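Aldehyde dehydrogenase (Bartonella henselae, PDB 3I44) probably oxidises aldehydes to carboxylic acids with a nicotinamide dinucleotide cofactor, as members of the aldehyde dehydrogenase family do. Local coordinates at residues 345-358 with 397-409. The protein carries 1 engineered substitution. Numbering follows the deposited sequence.
Sequences VVSKEQYDKIQDLI and MRIFREEIFGPVL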
loop_
_atom_site.group_PDB
_atom_site.type_symbol
_atom_site.label_atom_id
_atom_site.label_comp_id
_atom_site.label_asym_id
_atom_site.label_seq_id
_atom_site.Cartn_x
_atom_site.Cartn_y
_atom_site.Cartn_z
ATOM N N VAL A 345 -9.573 -17.217 27.768
ATOM C CA VAL A 345 -9.421 -16.903 26.351
ATOM C C VAL A 345 -10.810 -16.968 25.684
ATOM O O VAL A 345 -11.795 -17.440 26.275
ATOM C CB VAL A 345 -8.367 -17.770 25.637
ATOM C CG1 VAL A 345 -7.005 -17.615 26.330
ATOM C CG2 VAL A 345 -8.823 -19.242 25.542
ATOM N N VAL A 346 -10.902 -16.448 24.471
ATOM C CA VAL A 346 -12.202 -16.027 23.925
ATOM C C VAL A 346 -13.099 -17.191 23.502
ATOM O O VAL A 346 -14.322 -17.066 23.558
ATOM C CB VAL A 346 -12.045 -15.072 22.697
ATOM C CG1 VAL A 346 -11.377 -15.779 21.523
ATOM C CG2 VAL A 346 -13.418 -14.494 22.272
ATOM N N SER A 347 -12.488 -18.285 23.065
ATOM C CA SER A 347 -13.231 -19.407 22.456
ATOM C C SER A 347 -12.628 -20.779 22.688
ATOM O O SER A 347 -11.432 -20.949 23.054
ATOM C CB SER A 347 -13.396 -19.194 20.935
ATOM O OG SER A 347 -12.202 -19.507 20.228
ATOM N N LYS A 348 -13.478 -21.776 22.410
ATOM C CA LYS A 348 -13.098 -23.192 22.469
ATOM C C LYS A 348 -11.999 -23.471 21.481
ATOM O O LYS A 348 -11.004 -24.107 21.828
ATOM C CB LYS A 348 -14.324 -24.106 22.190
ATOM C CG LYS A 348 -13.996 -25.605 22.109
ATOM C CD LYS A 348 -13.458 -26.110 23.433
ATOM C CE LYS A 348 -13.100 -27.597 23.380
ATOM N NZ LYS A 348 -12.095 -27.920 24.444
ATOM N N GLU A 349 -12.173 -22.979 20.254
ATOM C CA GLU A 349 -11.196 -23.157 19.181
ATOM C C GLU A 349 -9.854 -22.509 19.524
ATOM O O GLU A 349 -8.787 -23.082 19.247
ATOM C CB GLU A 349 -11.724 -22.568 17.870
ATOM N N GLN A 350 -9.904 -21.305 20.095
ATOM C CA GLN A 350 -8.685 -20.670 20.615
ATOM C C GLN A 350 -8.065 -21.464 21.762
ATOM O O GLN A 350 -6.864 -21.762 21.743
ATOM C CB GLN A 350 -8.960 -19.225 21.042
ATOM C CG GLN A 350 -9.097 -18.287 19.857
ATOM C CD GLN A 350 -7.832 -18.193 19.045
ATOM O OE1 GLN A 350 -7.754 -18.702 17.907
ATOM N NE2 GLN A 350 -6.815 -17.565 19.620
ATOM N N TYR A 351 -8.880 -21.849 22.729
ATOM C CA TYR A 351 -8.414 -22.714 23.799
ATOM C C TYR A 351 -7.742 -23.984 23.259
ATOM O O TYR A 351 -6.638 -24.296 23.682
ATOM C CB TYR A 351 -9.550 -23.027 24.796
ATOM C CG TYR A 351 -9.186 -23.995 25.889
ATOM C CD1 TYR A 351 -8.756 -23.540 27.142
ATOM C CD2 TYR A 351 -9.303 -25.370 25.691
ATOM C CE1 TYR A 351 -8.405 -24.420 28.132
ATOM C CE2 TYR A 351 -8.977 -26.260 26.688
ATOM C CZ TYR A 351 -8.529 -25.781 27.909
ATOM O OH TYR A 351 -8.182 -26.664 28.896
ATOM N N ASP A 352 -8.365 -24.674 22.298
ATOM C CA ASP A 352 -7.780 -25.908 21.782
ATOM C C ASP A 352 -6.428 -25.631 21.085
ATOM O O ASP A 352 -5.472 -26.374 21.287
ATOM C CB ASP A 352 -8.746 -26.674 20.866
ATOM C CG ASP A 352 -9.991 -27.215 21.613
ATOM O OD1 ASP A 352 -9.943 -27.433 22.845
ATOM O OD2 ASP A 352 -11.053 -27.389 20.962
ATOM N N LYS A 353 -6.340 -24.542 20.310
ATOM C CA LYS A 353 -5.072 -24.178 19.630
ATOM C C LYS A 353 -3.965 -23.913 20.653
ATOM O O LYS A 353 -2.816 -24.301 20.452
ATOM C CB LYS A 353 -5.254 -22.933 18.722
ATOM C CG LYS A 353 -5.850 -23.235 17.327
ATOM C CD LYS A 353 -6.559 -21.996 16.686
ATOM C CE LYS A 353 -5.592 -20.809 16.415
ATOM N NZ LYS A 353 -6.292 -19.600 15.793
ATOM N N ILE A 354 -4.318 -23.243 21.755
ATOM C CA ILE A 354 -3.331 -22.888 22.774
ATOM C C ILE A 354 -2.855 -24.145 23.503
ATOM O O ILE A 354 -1.634 -24.344 23.734
ATOM C CB ILE A 354 -3.881 -21.842 23.778
ATOM C CG1 ILE A 354 -4.173 -20.508 23.072
ATOM C CG2 ILE A 354 -2.852 -21.650 24.943
ATOM C CD1 ILE A 354 -5.168 -19.539 23.830
ATOM N N GLN A 355 -3.810 -25.005 23.858
ATOM C CA GLN A 355 -3.440 -26.284 24.510
ATOM C C GLN A 355 -2.480 -27.073 23.642
ATOM O O GLN A 355 -1.489 -27.635 24.132
ATOM C CB GLN A 355 -4.671 -27.137 24.822
ATOM C CG GLN A 355 -5.626 -26.520 25.821
ATOM C CD GLN A 355 -4.959 -26.296 27.156
ATOM O OE1 GLN A 355 -4.383 -27.212 27.705
ATOM N NE2 GLN A 355 -5.022 -25.065 27.678
ATOM N N ASP A 356 -2.761 -27.108 22.340
ATOM C CA ASP A 356 -1.903 -27.848 21.403
ATOM C C ASP A 356 -0.489 -27.260 21.388
ATOM O O ASP A 356 0.528 -27.991 21.363
ATOM C CB ASP A 356 -2.518 -27.805 20.002
ATOM C CG ASP A 356 -1.671 -28.536 18.981
ATOM O OD1 ASP A 356 -1.509 -29.783 19.114
ATOM O OD2 ASP A 356 -1.177 -27.865 18.043
ATOM N N LEU A 357 -0.413 -25.930 21.431
ATOM C CA LEU A 357 0.891 -25.263 21.360
ATOM C C LEU A 357 1.648 -25.473 22.671
ATOM O O LEU A 357 2.860 -25.729 22.649
ATOM C CB LEU A 357 0.732 -23.763 20.965
ATOM C CG LEU A 357 0.753 -23.507 19.423
ATOM C CD1 LEU A 357 0.093 -22.190 19.022
ATOM C CD2 LEU A 357 2.182 -23.572 18.847
ATOM N N ILE A 358 0.940 -25.406 23.802
ATOM C CA ILE A 358 1.560 -25.713 25.116
ATOM C C ILE A 358 2.127 -27.166 25.118
ATOM O O ILE A 358 3.314 -27.400 25.403
ATOM C CB ILE A 358 0.573 -25.503 26.271
ATOM C CG1 ILE A 358 0.341 -24.004 26.507
ATOM C CG2 ILE A 358 1.107 -26.097 27.573
ATOM C CD1 ILE A 358 -0.853 -23.704 27.381
ATOM N N MET A 397 11.449 -24.328 17.700
ATOM C CA MET A 397 10.248 -24.793 18.387
ATOM C C MET A 397 9.021 -24.021 17.971
ATOM O O MET A 397 9.084 -22.821 17.692
ATOM C CB MET A 397 10.420 -24.717 19.892
ATOM C CG MET A 397 11.554 -25.576 20.413
ATOM S SD MET A 397 11.680 -25.424 22.203
ATOM C CE MET A 397 12.951 -26.679 22.518
ATOM N N ARG A 398 7.889 -24.705 17.931
ATOM C CA ARG A 398 6.659 -24.060 17.557
ATOM C C ARG A 398 6.342 -22.847 18.450
ATOM O O ARG A 398 5.810 -21.853 17.949
ATOM C CB ARG A 398 5.477 -25.033 17.587
ATOM C CG ARG A 398 5.553 -26.161 16.521
ATOM C CD ARG A 398 4.264 -27.008 16.537
ATOM N NE ARG A 398 3.092 -26.187 16.236
ATOM C CZ ARG A 398 1.847 -26.467 16.617
ATOM N NH1 ARG A 398 1.565 -27.558 17.326
ATOM N NH2 ARG A 398 0.870 -25.636 16.297
ATOM N N ILE A 399 6.617 -22.950 19.756
ATOM C CA ILE A 399 6.261 -21.874 20.694
ATOM C C ILE A 399 7.111 -20.627 20.450
ATOM O O ILE A 399 6.701 -19.527 20.823
ATOM C CB ILE A 399 6.331 -22.302 22.218
ATOM C CG1 ILE A 399 7.688 -22.927 22.600
ATOM C CG2 ILE A 399 5.207 -23.254 22.551
ATOM C CD1 ILE A 399 7.819 -23.239 24.102
ATOM N N PHE A 400 8.287 -20.800 19.838
ATOM C CA PHE A 400 9.121 -19.677 19.425
ATOM C C PHE A 400 8.565 -19.003 18.163
ATOM O O PHE A 400 8.627 -17.788 18.035
ATOM C CB PHE A 400 10.541 -20.151 19.186
ATOM C CG PHE A 400 11.549 -19.048 18.900
ATOM C CD1 PHE A 400 12.226 -18.424 19.933
ATOM C CD2 PHE A 400 11.866 -18.682 17.591
ATOM C CE1 PHE A 400 13.171 -17.462 19.680
ATOM C CE2 PHE A 400 12.813 -17.701 17.335
ATOM C CZ PHE A 400 13.482 -17.104 18.390
ATOM N N ARG A 401 7.978 -19.786 17.249
ATOM C CA ARG A 401 7.652 -19.268 15.912
ATOM C C ARG A 401 6.229 -18.827 15.744
ATOM O O ARG A 401 5.962 -17.892 14.988
ATOM C CB ARG A 401 7.939 -20.297 14.826
ATOM C CG ARG A 401 9.319 -20.804 14.839
ATOM C CD ARG A 401 9.887 -20.842 13.446
ATOM N NE ARG A 401 11.323 -20.704 13.571
ATOM C CZ ARG A 401 12.052 -19.640 13.243
ATOM N NH1 ARG A 401 11.533 -18.548 12.667
ATOM N NH2 ARG A 401 13.351 -19.713 13.457
ATOM N N GLU A 402 5.312 -19.493 16.419
ATOM C CA GLU A 402 3.898 -19.289 16.146
ATOM C C GLU A 402 3.301 -18.383 17.165
ATOM O O GLU A 402 3.639 -18.453 18.358
ATOM C CB GLU A 402 3.132 -20.617 16.121
ATOM C CG GLU A 402 3.448 -21.468 14.914
ATOM C CD GLU A 402 2.841 -22.862 14.986
ATOM O OE1 GLU A 402 1.680 -23.029 15.413
ATOM O OE2 GLU A 402 3.546 -23.799 14.594
ATOM N N GLU A 403 2.375 -17.548 16.715
ATOM C CA GLU A 403 1.677 -16.669 17.630
ATOM C C GLU A 403 0.698 -17.537 18.405
ATOM O O GLU A 403 -0.125 -18.168 17.800
ATOM C CB GLU A 403 0.932 -15.578 16.884
ATOM C CG GLU A 403 0.295 -14.581 17.816
ATOM C CD GLU A 403 -0.352 -13.428 17.076
ATOM O OE1 GLU A 403 -1.010 -13.694 16.045
ATOM O OE2 GLU A 403 -0.218 -12.273 17.542
ATOM N N ILE A 404 0.762 -17.525 19.739
ATOM C CA ILE A 404 -0.029 -18.418 20.577
ATOM C C ILE A 404 -1.345 -17.777 21.000
ATOM O O ILE A 404 -2.375 -18.460 21.038
ATOM C CB ILE A 404 0.763 -18.859 21.809
ATOM C CG1 ILE A 404 2.045 -19.583 21.387
ATOM C CG2 ILE A 404 -0.115 -19.727 22.781
ATOM C CD1 ILE A 404 3.098 -19.771 22.527
ATOM N N PHE A 405 -1.335 -16.473 21.310
ATOM C CA PHE A 405 -2.555 -15.780 21.725
ATOM C C PHE A 405 -3.183 -16.346 23.015
ATOM O O PHE A 405 -4.389 -16.348 23.176
ATOM C CB PHE A 405 -3.588 -15.736 20.566
ATOM C CG PHE A 405 -3.862 -14.339 20.058
ATOM C CD1 PHE A 405 -5.129 -13.817 20.096
ATOM C CD2 PHE A 405 -2.827 -13.542 19.588
ATOM C CE1 PHE A 405 -5.384 -12.508 19.638
ATOM C CE2 PHE A 405 -3.069 -12.249 19.124
ATOM C CZ PHE A 405 -4.352 -11.730 19.161
ATOM N N GLY A 406 -2.335 -16.826 23.921
ATOM C CA GLY A 406 -2.745 -17.238 25.254
ATOM C C GLY A 406 -1.662 -16.767 26.215
ATOM O O GLY A 406 -0.637 -16.224 25.762
ATOM N N PRO A 407 -1.852 -16.987 27.533
ATOM C CA PRO A 407 -0.890 -16.516 28.522
ATOM C C PRO A 407 0.304 -17.420 28.623
ATOM O O PRO A 407 0.471 -18.117 29.624
ATOM C CB PRO A 407 -1.712 -16.502 29.797
ATOM C CG PRO A 407 -2.653 -17.657 29.610
ATOM C CD PRO A 407 -3.076 -17.504 28.183
ATOM N N VAL A 408 1.135 -17.386 27.581
ATOM C CA VAL A 408 2.221 -18.304 27.417
ATOM C C VAL A 408 3.514 -17.562 27.029
ATOM O O VAL A 408 3.632 -16.990 25.954
ATOM C CB VAL A 408 1.861 -19.366 26.366
ATOM C CG1 VAL A 408 3.043 -20.330 26.137
ATOM C CG2 VAL A 408 0.590 -20.112 26.812
ATOM N N LEU A 409 4.487 -17.581 27.922
ATOM C CA LEU A 409 5.745 -16.879 27.711
ATOM C C LEU A 409 6.851 -17.860 27.386
ATOM O O LEU A 409 6.924 -18.916 28.012
ATOM C CB LEU A 409 6.089 -16.127 28.990
ATOM C CG LEU A 409 7.417 -15.391 29.046
ATOM C CD1 LEU A 409 7.422 -14.257 28.029
ATOM C CD2 LEU A 409 7.667 -14.832 30.443
HETATM O O HOH W 1 -6.903 -16.655 22.209
#
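Leu357 lays CD2 over one face of the Arg398 guanidinium, 3.4 Å above its plane and displaced toward the rim, and so belongs to both the apolar and the charged half of this contact. The contact lies in what is, by the family fold, the catalytic domain of an aldehyde dehydrogenase, whose seven-stranded sheet includes strand 408-414: helix 348-363 packs against the short helix 398-401 and the turn leading into that strand. In the guanidinium plane Arg398 is held on two sides. It meets Glu402 side-on, NE to OE2 along an almost straight bond (177°) and NH2 to OE1. NH1 turns to the helix, reaching Asp356 OD2 at 2.9 Å with its hydrogen well aligned (172°), although the carboxylate is met from above its own plane, the two flat groups being 47° apart. Three hydrogen bonds fix the rotation of the group. Arg398 lying between two acids probably offsets their like charges, Asp356 OD2 and Glu402 OE1 being 6.2 Å apart. Deeper in, Leu357 CD1 meets Ile404 CG1 at 4.0 Å, and Ile354 crosses Ile404 at about a right angle. Val408 CG2 meets Ile358 CG1, while Phe390 of the adjoining strand 388-391 touches both side chains. With CG1 beside its backbone N and the chain extended beyond it, Ile354 brings CD1 over the turn, 3.6 Å from Gly406 CA. At the helix start, Ser347 OG caps Gln350 N, and Lys353 NZ bonds to Gln350 OE1 in the carbonyl plane. The other end of that amide, NE2, donates to a water at 2.7 Å, which in turn donates to Phe405 O.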